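Side-chain contact in repressor protein C2 (Enterobacteria phage P22, PDB 2R1J), which maintains phage lysogeny by binding the OR and OL operators and blocking transcription of the genes needed for lytic development: residues A22-M27 with L51-A56. Sequence-based numbering, arbitrary orientation.
Sequences AALGKM and LALSKA
Ala56 pushes its methyl group into a shallow notch between Leu24 and Met27, two side chains one turn apart on the facing helix. Two methyls border this small knob from directions roughly at right angles: Leu24 CD1, 3.7 Å from Ala56 CB, and Met27 CE, 3.9 Å from the same Ala56 CB. The Met27 chain leaves its backbone extended and then bends at the sulfur (chi3 82°), which turns the terminal methyl toward Ala56, CE ending 3.8 Å from Ala56 O. The root of the same side chain also borders the notch, Met27 CB lying 4.1 Å from Ala56 CB. The small methyl lets the backbones approach locally, the CA atoms of Met27 and Ala56 being 6.3 Å apart, although the axes of the two short segments stay 9.9 Å apart, at 120°.

Deeper in, Leu24 offers its second branch to Leu53, CD2 to CD1 at 4.0 Å. Both leucines hold CG anti to the backbone N (chi1 179° in Leu24), and their side chains cross at roughly a right angle, meeting through single methyls. Leu24 thus divides its two methyls between Ala56 and Leu53. Ile35 and Trp38 of helix 32-39 extend this interior, touching Leu24 and Leu53 respectively, while Val28 packs on both Leu53 and Ala56.

The contact joins the first helix of the predicted helix-turn-helix motif, 21-28, to helix 47-56 within the all-helical DNA-binding domain. Its side-chain contacts are apolar, grading from buried leucines to an exposed methionine, with one methyl also lying against a backbone carbonyl oxygen, so placement between these segments probably depends on shape fit more than on directional bonds.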
ATOM      1  N   ALA C  22     -18.789  -8.165  -2.402  1.00 28.17           N
ATOM      2  CA  ALA C  22     -18.433  -9.349  -1.636  1.00 28.40           C
ATOM      3  C   ALA C  22     -17.449 -10.227  -2.410  1.00 29.42           C
ATOM      4  O   ALA C  22     -16.544 -10.839  -1.818  1.00 29.45           O
ATOM      5  CB  ALA C  22     -19.674 -10.147  -1.263  1.00 30.80           C
ATOM      6  N   ALA C  23     -17.605 -10.300  -3.730  1.00 27.98           N
ATOM      7  CA  ALA C  23     -16.706 -11.125  -4.526  1.00 28.21           C
ATOM      8  C   ALA C  23     -15.316 -10.506  -4.575  1.00 28.03           C
ATOM      9  O   ALA C  23     -14.311 -11.218  -4.516  1.00 28.50           O
ATOM     10  CB  ALA C  23     -17.261 -11.312  -5.962  1.00 29.67           C
ATOM     11  N   LEU C  24     -15.248  -9.186  -4.703  1.00 26.80           N
ATOM     12  CA  LEU C  24     -13.937  -8.531  -4.719  1.00 27.61           C
ATOM     13  C   LEU C  24     -13.293  -8.710  -3.326  1.00 27.13           C
ATOM     14  O   LEU C  24     -12.099  -8.984  -3.213  1.00 27.01           O
ATOM     15  CB  LEU C  24     -14.081  -7.035  -5.044  1.00 27.65           C
ATOM     16  CG  LEU C  24     -12.765  -6.229  -5.073  1.00 27.27           C
ATOM     17  CD1 LEU C  24     -11.791  -6.810  -6.088  1.00 27.39           C
ATOM     18  CD2 LEU C  24     -13.078  -4.790  -5.419  1.00 27.84           C
ATOM     19  N   GLY C  25     -14.097  -8.568  -2.279  1.00 27.68           N
ATOM     20  CA  GLY C  25     -13.572  -8.739  -0.927  1.00 28.58           C
ATOM     21  C   GLY C  25     -12.927 -10.108  -0.747  1.00 28.29           C
ATOM     22  O   GLY C  25     -11.835 -10.237  -0.171  1.00 27.72           O
ATOM     23  N   LYS C  26     -13.585 -11.142  -1.267  1.00 28.89           N
ATOM     24  CA  LYS C  26     -13.057 -12.499  -1.163  1.00 30.73           C
ATOM     25  C   LYS C  26     -11.712 -12.610  -1.872  1.00 30.49           C
ATOM     26  O   LYS C  26     -10.788 -13.273  -1.391  1.00 31.28           O
ATOM     27  CB  LYS C  26     -14.051 -13.501  -1.782  1.00 33.53           C
ATOM     28  CG  LYS C  26     -13.621 -14.957  -1.667  1.00 38.36           C
ATOM     29  CD  LYS C  26     -13.686 -15.446  -0.237  1.00 42.35           C
ATOM     30  CE  LYS C  26     -13.013 -16.813  -0.093  1.00 44.51           C
ATOM     31  NZ  LYS C  26     -12.945 -17.244   1.336  1.00 46.45           N
ATOM     32  N   MET C  27     -11.600 -11.959  -3.024  1.00 29.61           N
ATOM     33  CA  MET C  27     -10.368 -11.963  -3.799  1.00 31.05           C
ATOM     34  C   MET C  27      -9.212 -11.256  -3.073  1.00 30.47           C
ATOM     35  O   MET C  27      -8.065 -11.696  -3.143  1.00 32.37           O
ATOM     36  CB  MET C  27     -10.594 -11.268  -5.140  1.00 33.14           C
ATOM     37  CG  MET C  27     -11.496 -12.007  -6.133  1.00 34.44           C
ATOM     38  SD  MET C  27     -11.806 -10.922  -7.586  1.00 36.73           S
ATOM     39  CE  MET C  27     -10.303 -11.238  -8.499  1.00 37.29           C
ATOM     40  N   LEU C  51      -2.082  -3.555  -2.272  1.00 24.66           N
ATOM     41  CA  LEU C  51      -1.411  -4.393  -3.262  1.00 27.00           C
ATOM     42  C   LEU C  51      -2.331  -5.527  -3.720  1.00 27.58           C
ATOM     43  O   LEU C  51      -2.447  -5.790  -4.925  1.00 27.92           O
ATOM     44  CB  LEU C  51      -0.101  -4.917  -2.696  1.00 28.23           C
ATOM     45  CG  LEU C  51       1.096  -4.028  -3.063  1.00 30.43           C
ATOM     46  CD1 LEU C  51       1.374  -4.211  -4.570  1.00 32.68           C
ATOM     47  CD2 LEU C  51       0.825  -2.564  -2.784  1.00 31.94           C
ATOM     48  N   ALA C  52      -3.021  -6.181  -2.789  1.00 26.47           N
ATOM     49  CA  ALA C  52      -3.924  -7.270  -3.179  1.00 26.29           C
ATOM     50  C   ALA C  52      -5.080  -6.762  -4.037  1.00 26.31           C
ATOM     51  O   ALA C  52      -5.548  -7.459  -4.950  1.00 27.04           O
ATOM     52  CB  ALA C  52      -4.456  -7.999  -1.921  1.00 25.62           C
ATOM     53  N   LEU C  53      -5.543  -5.552  -3.739  1.00 25.16           N
ATOM     54  CA  LEU C  53      -6.628  -4.932  -4.471  1.00 26.10           C
ATOM     55  C   LEU C  53      -6.183  -4.630  -5.916  1.00 27.51           C
ATOM     56  O   LEU C  53      -6.923  -4.894  -6.877  1.00 27.63           O
ATOM     57  CB  LEU C  53      -7.044  -3.636  -3.768  1.00 26.04           C
ATOM     58  CG  LEU C  53      -8.117  -2.781  -4.448  1.00 24.50           C
ATOM     59  CD1 LEU C  53      -9.447  -3.543  -4.478  1.00 24.79           C
ATOM     60  CD2 LEU C  53      -8.281  -1.458  -3.675  1.00 26.31           C
ATOM     61  N   SER C  54      -4.980  -4.097  -6.065  1.00 27.96           N
ATOM     62  CA  SER C  54      -4.465  -3.767  -7.392  1.00 30.13           C
ATOM     63  C   SER C  54      -4.392  -5.043  -8.247  1.00 30.95           C
ATOM     64  O   SER C  54      -4.692  -5.009  -9.439  1.00 33.47           O
ATOM     65  CB  SER C  54      -3.088  -3.111  -7.283  1.00 32.23           C
ATOM     66  OG  SER C  54      -2.119  -4.013  -6.790  1.00 34.23           O
ATOM     67  N   LYS C  55      -3.997  -6.159  -7.648  1.00 31.28           N
ATOM     68  CA  LYS C  55      -3.922  -7.411  -8.406  1.00 31.68           C
ATOM     69  C   LYS C  55      -5.328  -7.885  -8.795  1.00 31.91           C
ATOM     70  O   LYS C  55      -5.573  -8.241  -9.956  1.00 32.29           O
ATOM     71  CB  LYS C  55      -3.196  -8.483  -7.600  1.00 33.51           C
ATOM     72  CG  LYS C  55      -1.730  -8.181  -7.460  1.00 36.23           C
ATOM     73  CD  LYS C  55      -1.030  -9.158  -6.564  1.00 38.93           C
ATOM     74  CE  LYS C  55       0.441  -8.788  -6.477  1.00 41.30           C
ATOM     75  NZ  LYS C  55       0.622  -7.343  -6.098  1.00 42.21           N
ATOM     76  N   ALA C  56      -6.255  -7.874  -7.847  1.00 30.03           N
ATOM     77  CA  ALA C  56      -7.632  -8.296  -8.132  1.00 30.55           C
ATOM     78  C   ALA C  56      -8.284  -7.451  -9.222  1.00 31.47           C
ATOM     79  O   ALA C  56      -9.065  -7.969 -10.029  1.00 31.78           O
ATOM     80  CB  ALA C  56      -8.482  -8.239  -6.850  1.00 31.73           C
TER